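Long-range contacts in extracellular invertase (Aspergillus kawachii, PDB 5XH8), which probably hydrolyses sucrose as a family 32 beta-fructofuranosidase and transfers fructosyl units between sugars, an activity that yields fructooligosaccharides such as 1-kestose: residues H31-N36 and D598-R603; L370-E375 and R420-A425; G436-S441 and G584-K589. All coordinates share one frame; numbering follows the deposited sequence.

Contact 1. Residues H31-N36 and D598-R603; sequences HVLPPN and DAWPDR
Arg603 puts the end of its guanidinium on the carbonyl of Leu33, with NH1 and NH2 both bonded to the one oxygen; NH2 lies 2.8 Å from Leu33 O, within the carbonyl plane and on a lone pair, while NH1 comes in tilted from that plane. The oxygen sits in the guanidinium plane, and the group is sandwiched: Trp600 CD2 lies over the centre of one face, Pro35 N over the other, nearer its rim. The Pro35 ring crosses the arginine chain at about a right angle, its CD 3.5 Å from Arg603 NH2. An extended chain from CG to NE carries the arginine this far. Trp600 turns its indole edge to the other segment, where NE1 donates to His31 O at 2.9 Å with the acceptor in the ring plane, and CZ2 touches Val32 CG1 at 4.2 Å. Asp78 forms a salt bridge with Arg603 NH2, and His31 turns its ring nitrogens to Asp547 and Glu552. Trp600 to Arg603 form a type I turn, entered through an Asx turn in which Asp598 OD1 accepts from Trp600 N. The contact joins two loops, tying the C-terminal tail to the segment that leads into strand 37-47 of the beta-propeller.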
loop_
_atom_site.group_PDB
_atom_site.type_symbol
_atom_site.label_atom_id
_atom_site.label_comp_id
_atom_site.label_asym_id
_atom_site.label_seq_id
_atom_site.Cartn_x
_atom_site.Cartn_y
_atom_site.Cartn_z
ATOM N N HIS A 31 -36.115 15.145 -4.458
ATOM C CA HIS A 31 -34.653 15.073 -4.628
ATOM C C HIS A 31 -34.055 13.848 -3.922
ATOM O O HIS A 31 -34.620 13.321 -2.959
ATOM C CB HIS A 31 -33.997 16.343 -4.075
ATOM C CG HIS A 31 -34.044 17.502 -5.013
ATOM N ND1 HIS A 31 -35.190 18.235 -5.228
ATOM C CD2 HIS A 31 -33.091 18.064 -5.785
ATOM C CE1 HIS A 31 -34.938 19.189 -6.101
ATOM N NE2 HIS A 31 -33.669 19.112 -6.446
ATOM N N VAL A 32 -32.885 13.427 -4.396
ATOM C CA VAL A 32 -32.134 12.332 -3.759
ATOM C C VAL A 32 -31.332 12.851 -2.562
ATOM O O VAL A 32 -30.433 13.674 -2.709
ATOM C CB VAL A 32 -31.186 11.603 -4.769
ATOM C CG1 VAL A 32 -30.255 10.611 -4.056
ATOM C CG2 VAL A 32 -32.007 10.901 -5.808
ATOM N N LEU A 33 -31.678 12.343 -1.383
ATOM C CA LEU A 33 -30.935 12.593 -0.179
ATOM C C LEU A 33 -31.243 11.442 0.794
ATOM O O LEU A 33 -32.264 10.787 0.652
ATOM C CB LEU A 33 -31.290 13.985 0.400
ATOM C CG LEU A 33 -32.575 14.214 1.191
ATOM C CD1 LEU A 33 -32.592 15.649 1.717
ATOM C CD2 LEU A 33 -33.839 13.922 0.373
ATOM N N PRO A 34 -30.374 11.198 1.782
ATOM C CA PRO A 34 -30.609 10.065 2.691
ATOM C C PRO A 34 -31.846 10.268 3.579
ATOM O O PRO A 34 -32.408 11.377 3.617
ATOM C CB PRO A 34 -29.324 10.012 3.536
ATOM C CG PRO A 34 -28.733 11.382 3.414
ATOM C CD PRO A 34 -29.121 11.893 2.076
ATOM N N PRO A 35 -32.261 9.205 4.300
ATOM C CA PRO A 35 -33.394 9.337 5.216
ATOM C C PRO A 35 -33.188 10.422 6.266
ATOM O O PRO A 35 -34.145 11.094 6.636
ATOM C CB PRO A 35 -33.516 7.943 5.838
ATOM C CG PRO A 35 -32.931 7.035 4.806
ATOM C CD PRO A 35 -31.764 7.820 4.257
ATOM N N ASN A 36 -31.940 10.622 6.686
ATOM C CA ASN A 36 -31.557 11.742 7.549
ATOM C C ASN A 36 -30.059 11.920 7.467
ATOM O O ASN A 36 -29.392 11.163 6.755
ATOM C CB ASN A 36 -31.952 11.436 8.988
ATOM C CG ASN A 36 -31.415 10.090 9.455
ATOM O OD1 ASN A 36 -30.237 9.766 9.299
ATOM N ND2 ASN A 36 -32.295 9.286 9.983
ATOM N N ASP A 598 -43.475 12.823 -4.802
ATOM C CA ASP A 598 -42.693 12.168 -3.760
ATOM C C ASP A 598 -41.657 11.217 -4.400
ATOM O O ASP A 598 -41.989 10.143 -4.891
ATOM C CB ASP A 598 -43.640 11.404 -2.833
ATOM C CG ASP A 598 -42.944 10.766 -1.669
ATOM O OD1 ASP A 598 -41.724 10.981 -1.424
ATOM O OD2 ASP A 598 -43.643 10.012 -0.952
ATOM N N ALA A 599 -40.393 11.619 -4.364
ATOM C CA ALA A 599 -39.311 10.795 -4.912
ATOM C C ALA A 599 -38.975 9.595 -4.035
ATOM O O ALA A 599 -38.243 8.714 -4.493
ATOM C CB ALA A 599 -38.069 11.637 -5.182
ATOM N N TRP A 600 -39.503 9.563 -2.803
ATOM C CA TRP A 600 -39.269 8.503 -1.847
ATOM C C TRP A 600 -40.587 7.899 -1.335
ATOM O O TRP A 600 -40.856 7.962 -0.141
ATOM C CB TRP A 600 -38.405 9.048 -0.669
ATOM C CG TRP A 600 -37.048 9.485 -1.123
ATOM C CD1 TRP A 600 -36.667 10.751 -1.470
ATOM C CD2 TRP A 600 -35.902 8.648 -1.348
ATOM N NE1 TRP A 600 -35.357 10.764 -1.873
ATOM C CE2 TRP A 600 -34.861 9.487 -1.814
ATOM C CE3 TRP A 600 -35.657 7.282 -1.199
ATOM C CZ2 TRP A 600 -33.589 8.998 -2.137
ATOM C CZ3 TRP A 600 -34.384 6.790 -1.512
ATOM C CH2 TRP A 600 -33.367 7.657 -1.980
ATOM N N PRO A 601 -41.357 7.214 -2.214
ATOM C CA PRO A 601 -42.699 6.746 -1.823
ATOM C C PRO A 601 -42.733 5.717 -0.706
ATOM O O PRO A 601 -43.771 5.583 -0.082
ATOM C CB PRO A 601 -43.284 6.158 -3.126
ATOM C CG PRO A 601 -42.088 5.806 -3.954
ATOM C CD PRO A 601 -41.042 6.849 -3.612
ATOM N N ASP A 602 -41.636 5.003 -0.454
ATOM C CA ASP A 602 -41.593 4.012 0.615
ATOM C C ASP A 602 -40.971 4.514 1.911
ATOM O O ASP A 602 -40.869 3.738 2.840
ATOM C CB ASP A 602 -40.898 2.739 0.134
ATOM C CG ASP A 602 -41.509 2.195 -1.158
ATOM O OD1 ASP A 602 -42.742 2.161 -1.282
ATOM O OD2 ASP A 602 -40.752 1.818 -2.076
ATOM N N ARG A 603 -40.578 5.794 1.982
ATOM C CA ARG A 603 -40.328 6.482 3.265
ATOM C C ARG A 603 -41.586 7.232 3.745
ATOM O O ARG A 603 -42.347 7.773 2.923
ATOM C CB ARG A 603 -39.242 7.565 3.104
ATOM C CG ARG A 603 -37.826 7.096 2.870
ATOM C CD ARG A 603 -36.906 8.298 2.698
ATOM N NE ARG A 603 -35.582 7.919 2.168
ATOM C CZ ARG A 603 -34.650 8.784 1.767
ATOM N NH1 ARG A 603 -34.873 10.093 1.826
ATOM N NH2 ARG A 603 -33.485 8.346 1.286
#

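Contact 2. Residues L370-E375 and R420-A425; sequences LLLPRE and RETKAA
Glu375 OE1 lies at the edge of the Arg420 guanidinium, in its plane, and the carboxylate is turned 37° from that plane. The result is a side-on, two-nitrogen salt bridge where the first turn of helix 420-426 meets strand 366-385 of the family 32 propeller domain. Arg420 NH2 reaches Glu375 OE1 at 2.9 Å in a nearly straight bond (175°), and NE meets the syn lone pair of OE2 at 3.0 Å. The arginine chain folds back: its CG sits between the backbone N and the carbonyl carbon (chi1 68°), and chi3 bends it again. Glu375 OE2 also accepts a hydrogen bond from the backbone N of Arg420, from above the carboxylate plane, at 2.9 Å, and has a further salt bridge to Arg341. Lying at the helix N-terminus probably favours the carboxylate's negative charge. Glu375 OE2 and Glu421 OE1 lie 4.5 Å apart, a repulsion that Arg341 would ease by pairing with Glu421 OE1 too, while Glu421 OE2 is hydrogen-bonded to Ser336 OG. Two residues after Arg420, Thr422 OG1, hydrogen-bonded to Leu73 O, meets Pro373 tip to tip, 3.5 Å from its CG, and Thr422 CG2 lies 4.0 Å from Leu372 CD2.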
loop_
_atom_site.group_PDB
_atom_site.type_symbol
_atom_site.label_atom_id
_atom_site.label_comp_id
_atom_site.label_asym_id
_atom_site.label_seq_id
_atom_site.Cartn_x
_atom_site.Cartn_y
_atom_site.Cartn_z
ATOM N N LEU A 370 -28.528 15.823 -3.283
ATOM C CA LEU A 370 -28.142 15.799 -4.677
ATOM C C LEU A 370 -29.156 16.636 -5.432
ATOM O O LEU A 370 -30.326 16.751 -5.013
ATOM C CB LEU A 370 -28.150 14.373 -5.247
ATOM C CG LEU A 370 -27.257 13.340 -4.570
ATOM C CD1 LEU A 370 -27.135 12.082 -5.430
ATOM C CD2 LEU A 370 -25.888 13.916 -4.266
ATOM N N LEU A 371 -28.717 17.208 -6.543
ATOM C CA LEU A 371 -29.642 17.879 -7.461
ATOM C C LEU A 371 -30.396 16.855 -8.329
ATOM O O LEU A 371 -30.133 15.636 -8.275
ATOM C CB LEU A 371 -28.882 18.895 -8.301
ATOM C CG LEU A 371 -28.149 19.955 -7.466
ATOM C CD1 LEU A 371 -27.479 20.962 -8.394
ATOM C CD2 LEU A 371 -29.100 20.661 -6.512
ATOM N N LEU A 372 -31.380 17.338 -9.085
ATOM C CA LEU A 372 -32.169 16.474 -9.944
ATOM C C LEU A 372 -31.230 15.750 -10.948
ATOM O O LEU A 372 -30.261 16.342 -11.421
ATOM C CB LEU A 372 -33.188 17.293 -10.755
ATOM C CG LEU A 372 -34.223 18.134 -9.999
ATOM C CD1 LEU A 372 -34.898 19.070 -10.992
ATOM C CD2 LEU A 372 -35.197 17.226 -9.265
ATOM N N PRO A 373 -31.518 14.483 -11.268
ATOM C CA PRO A 373 -30.698 13.821 -12.279
ATOM C C PRO A 373 -30.774 14.605 -13.572
ATOM O O PRO A 373 -31.878 15.053 -13.949
ATOM C CB PRO A 373 -31.368 12.452 -12.443
ATOM C CG PRO A 373 -32.759 12.620 -11.910
ATOM C CD PRO A 373 -32.632 13.638 -10.813
ATOM N N ARG A 374 -29.634 14.774 -14.243
ATOM C CA ARG A 374 -29.572 15.539 -15.485
ATOM C C ARG A 374 -29.071 14.656 -16.644
ATOM O O ARG A 374 -28.094 13.903 -16.495
ATOM C CB ARG A 374 -28.669 16.745 -15.332
ATOM C CG ARG A 374 -29.223 17.779 -14.378
ATOM C CD ARG A 374 -28.273 18.893 -14.022
ATOM N NE ARG A 374 -28.929 19.755 -13.029
ATOM C CZ ARG A 374 -28.373 20.785 -12.401
ATOM N NH1 ARG A 374 -27.116 21.136 -12.619
ATOM N NH2 ARG A 374 -29.100 21.470 -11.536
ATOM N N GLU A 375 -29.785 14.738 -17.771
ATOM C CA GLU A 375 -29.335 14.190 -19.053
ATOM C C GLU A 375 -28.313 15.133 -19.660
ATOM O O GLU A 375 -28.529 16.352 -19.696
ATOM C CB GLU A 375 -30.522 13.966 -20.020
ATOM C CG GLU A 375 -31.357 12.772 -19.643
ATOM C CD GLU A 375 -32.584 12.596 -20.518
ATOM O OE1 GLU A 375 -32.533 13.066 -21.650
ATOM O OE2 GLU A 375 -33.580 11.963 -20.097
ATOM N N ARG A 420 -35.635 12.959 -18.294
ATOM C CA ARG A 420 -36.985 13.095 -18.854
ATOM C C ARG A 420 -38.082 12.635 -17.914
ATOM O O ARG A 420 -39.083 13.353 -17.746
ATOM C CB ARG A 420 -37.111 12.461 -20.246
ATOM C CG ARG A 420 -37.017 10.940 -20.309
ATOM C CD ARG A 420 -36.723 10.464 -21.732
ATOM N NE ARG A 420 -35.478 11.062 -22.216
ATOM C CZ ARG A 420 -35.004 10.962 -23.462
ATOM N NH1 ARG A 420 -35.638 10.236 -24.381
ATOM N NH2 ARG A 420 -33.881 11.574 -23.777
ATOM N N GLU A 421 -37.871 11.490 -17.264
ATOM C CA GLU A 421 -38.888 10.897 -16.407
ATOM C C GLU A 421 -39.095 11.695 -15.108
ATOM O O GLU A 421 -40.222 11.790 -14.588
ATOM C CB GLU A 421 -38.552 9.463 -16.065
ATOM C CG GLU A 421 -38.305 8.571 -17.273
ATOM C CD GLU A 421 -36.834 8.409 -17.649
ATOM O OE1 GLU A 421 -36.032 9.352 -17.454
ATOM O OE2 GLU A 421 -36.476 7.334 -18.174
ATOM N N THR A 422 -38.003 12.257 -14.595
ATOM C CA THR A 422 -38.062 13.146 -13.447
ATOM C C THR A 422 -38.783 14.454 -13.794
ATOM O O THR A 422 -39.583 14.939 -12.993
ATOM C CB THR A 422 -36.654 13.427 -12.891
ATOM O OG1 THR A 422 -36.172 12.226 -12.296
ATOM C CG2 THR A 422 -36.674 14.530 -11.842
ATOM N N LYS A 423 -38.486 15.040 -14.954
ATOM C CA LYS A 423 -39.182 16.251 -15.360
ATOM C C LYS A 423 -40.713 16.026 -15.456
ATOM O O LYS A 423 -41.499 16.860 -14.962
ATOM C CB LYS A 423 -38.631 16.807 -16.672
ATOM C CG LYS A 423 -39.276 18.123 -17.059
ATOM C CD LYS A 423 -38.663 18.734 -18.302
ATOM C CE LYS A 423 -39.220 20.135 -18.533
ATOM N NZ LYS A 423 -38.847 20.559 -19.903
ATOM N N ALA A 424 -41.119 14.904 -16.058
ATOM C CA ALA A 424 -42.543 14.588 -16.183
ATOM C C ALA A 424 -43.180 14.417 -14.801
ATOM O O ALA A 424 -44.311 14.878 -14.579
ATOM C CB ALA A 424 -42.757 13.332 -17.026
ATOM N N ALA A 425 -42.451 13.778 -13.870
ATOM C CA ALA A 425 -42.979 13.594 -12.528
ATOM C C ALA A 425 -43.074 14.935 -11.768
ATOM O O ALA A 425 -44.037 15.162 -11.028
ATOM C CB ALA A 425 -42.184 12.552 -11.753
#

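Contact 3. Residues G436-S441 and G584-K589; sequences GRTLNS and GVAFSK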
loop_
_atom_site.group_PDB
_atom_site.type_symbol
_atom_site.label_atom_id
_atom_site.label_comp_id
_atom_site.label_asym_id
_atom_site.label_seq_id
_atom_site.Cartn_x
_atom_site.Cartn_y
_atom_site.Cartn_z
ATOM N N GLY A 436 -49.185 36.263 -20.400
ATOM C CA GLY A 436 -48.029 37.004 -20.888
ATOM C C GLY A 436 -48.250 38.499 -20.805
ATOM O O GLY A 436 -49.375 38.956 -20.680
ATOM N N ARG A 437 -47.168 39.261 -20.844
ATOM C CA ARG A 437 -47.246 40.716 -20.771
ATOM C C ARG A 437 -45.915 41.323 -21.086
ATOM O O ARG A 437 -44.888 40.651 -21.024
ATOM C CB ARG A 437 -47.641 41.171 -19.374
ATOM C CG ARG A 437 -46.607 40.837 -18.313
ATOM C CD ARG A 437 -47.243 40.790 -16.956
ATOM N NE ARG A 437 -47.822 42.075 -16.645
ATOM C CZ ARG A 437 -48.977 42.281 -16.024
ATOM N NH1 ARG A 437 -49.750 41.279 -15.617
ATOM N NH2 ARG A 437 -49.369 43.531 -15.829
ATOM N N THR A 438 -45.938 42.611 -21.382
ATOM C CA THR A 438 -44.738 43.377 -21.597
ATOM C C THR A 438 -44.606 44.340 -20.447
ATOM O O THR A 438 -45.606 44.879 -19.988
ATOM C CB THR A 438 -44.820 44.080 -22.948
ATOM O OG1 THR A 438 -44.923 43.065 -23.945
ATOM C CG2 THR A 438 -43.592 44.935 -23.232
ATOM N N LEU A 439 -43.382 44.519 -19.956
ATOM C CA LEU A 439 -43.102 45.492 -18.906
ATOM C C LEU A 439 -42.013 46.436 -19.384
ATOM O O LEU A 439 -41.022 45.990 -19.966
ATOM C CB LEU A 439 -42.653 44.801 -17.611
ATOM C CG LEU A 439 -43.679 43.988 -16.815
ATOM C CD1 LEU A 439 -43.053 43.485 -15.522
ATOM C CD2 LEU A 439 -44.940 44.784 -16.502
ATOM N N ASN A 440 -42.213 47.737 -19.145
ATOM C CA ASN A 440 -41.212 48.779 -19.443
ATOM C C ASN A 440 -40.795 49.612 -18.252
ATOM O O ASN A 440 -39.684 50.127 -18.249
ATOM C CB ASN A 440 -41.736 49.732 -20.515
ATOM C CG ASN A 440 -41.828 49.082 -21.862
ATOM O OD1 ASN A 440 -40.857 49.070 -22.618
ATOM N ND2 ASN A 440 -42.994 48.532 -22.176
ATOM N N SER A 441 -41.674 49.786 -17.262
ATOM C CA SER A 441 -41.335 50.561 -16.058
ATOM C C SER A 441 -40.784 49.667 -14.944
ATOM O O SER A 441 -40.894 48.448 -15.002
ATOM C CB SER A 441 -42.560 51.326 -15.558
ATOM O OG SER A 441 -43.647 50.444 -15.372
ATOM N N GLY A 584 -37.388 47.352 -22.150
ATOM C CA GLY A 584 -38.592 46.548 -22.089
ATOM C C GLY A 584 -38.306 45.059 -22.127
ATOM O O GLY A 584 -37.229 44.630 -22.550
ATOM N N VAL A 585 -39.298 44.288 -21.675
ATOM C CA VAL A 585 -39.260 42.822 -21.669
ATOM C C VAL A 585 -40.622 42.310 -22.008
ATOM O O VAL A 585 -41.596 42.820 -21.472
ATOM C CB VAL A 585 -39.064 42.222 -20.251
ATOM C CG1 VAL A 585 -38.399 40.856 -20.338
ATOM C CG2 VAL A 585 -38.343 43.176 -19.336
ATOM N N ALA A 586 -40.697 41.255 -22.806
ATOM C CA ALA A 586 -41.957 40.578 -23.029
ATOM C C ALA A 586 -41.884 39.184 -22.433
ATOM O O ALA A 586 -41.037 38.373 -22.832
ATOM C CB ALA A 586 -42.279 40.518 -24.517
ATOM N N PHE A 587 -42.776 38.924 -21.477
ATOM C CA PHE A 587 -42.940 37.627 -20.854
ATOM C C PHE A 587 -43.990 36.860 -21.608
ATOM O O PHE A 587 -45.087 37.359 -21.789
ATOM C CB PHE A 587 -43.428 37.783 -19.402
ATOM C CG PHE A 587 -42.422 38.396 -18.486
ATOM C CD1 PHE A 587 -42.310 39.780 -18.382
ATOM C CD2 PHE A 587 -41.576 37.591 -17.720
ATOM C CE1 PHE A 587 -41.386 40.356 -17.526
ATOM C CE2 PHE A 587 -40.640 38.160 -16.869
ATOM C CZ PHE A 587 -40.550 39.543 -16.764
ATOM N N SER A 588 -43.693 35.637 -22.013
ATOM C CA SER A 588 -44.742 34.763 -22.501
ATOM C C SER A 588 -45.700 34.417 -21.374
ATOM O O SER A 588 -45.471 34.745 -20.202
ATOM C CB SER A 588 -44.161 33.446 -22.979
ATOM O OG SER A 588 -43.821 32.651 -21.839
ATOM N N LYS A 589 -46.767 33.728 -21.752
ATOM C CA LYS A 589 -47.575 32.927 -20.844
ATOM C C LYS A 589 -46.595 32.099 -19.942
ATOM O O LYS A 589 -45.650 31.464 -20.415
ATOM C CB LYS A 589 -48.499 32.055 -21.707
ATOM C CG LYS A 589 -49.421 31.048 -21.039
ATOM C CD LYS A 589 -49.587 29.827 -21.959
ATOM C CE LYS A 589 -50.779 28.941 -21.612
ATOM N NZ LYS A 589 -51.760 28.836 -22.729
#
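Arg437 with Phe587 and Leu439 with Val585 are the hydrogen-bonded pairs of two neighbouring strands, 437-439 and 585-587, in an antiparallel sheet of the C-terminal beta-sandwich domain; the strand directions are 156° apart. Each pair is joined by two backbone N-H to O bonds; Phe587 N to Arg437 O is 2.8 Å, and Leu439 N to Val585 O is 2.9 Å. Between them, Thr438 and Ala586 make the non-hydrogen-bonded pair, their CA atoms 4.2 Å apart. Weaker CA-H...O contacts fill in, among them Thr438 CA to Val585 O at 3.2 Å and Gly584 CA to Leu439 O at 3.3 Å. Side-chain packing differs on the two faces. On the face of Arg437, Leu439, Val585 and Phe587, Leu439 lays CD1 4.1 Å from Phe587 CE1, the two side chains crossing obliquely, while Arg437 O lies at the edge of the phenyl ring. Phe577 and Phe477 meet that ring edge-to-face, so this side faces the second sheet of the sandwich. On the other face, Thr438 OG1 is 3.7 Å from Ala586 CB. At the end of the pairing, Asn440 OD1 comes within 3.4 Å of Gly584 CA.

Contacts 1 and 2 adjoin, their centres 14 Å apart, and are joined through the backbone: Val32 O probably accepts from Leu370 N at 2.9 Å, while His31 packs against residues 370-372. Glu552 of the C-terminal domain bonds both His31 and the backbone N of Leu372, linking the two contacts a second time. Contact 3 stands apart at the outer edge of the sandwich, its centre 29 Å from that of contact 2 and 38 Å from that of contact 1, yet helix 420-426 of contact 2 leads in sequence to its first strand. Contacts 2 and 3 follow one another inside the long loop closed by contact 1. The sodium site at His287, Gly315, Phe316 and Ser318 includes no residue of the three.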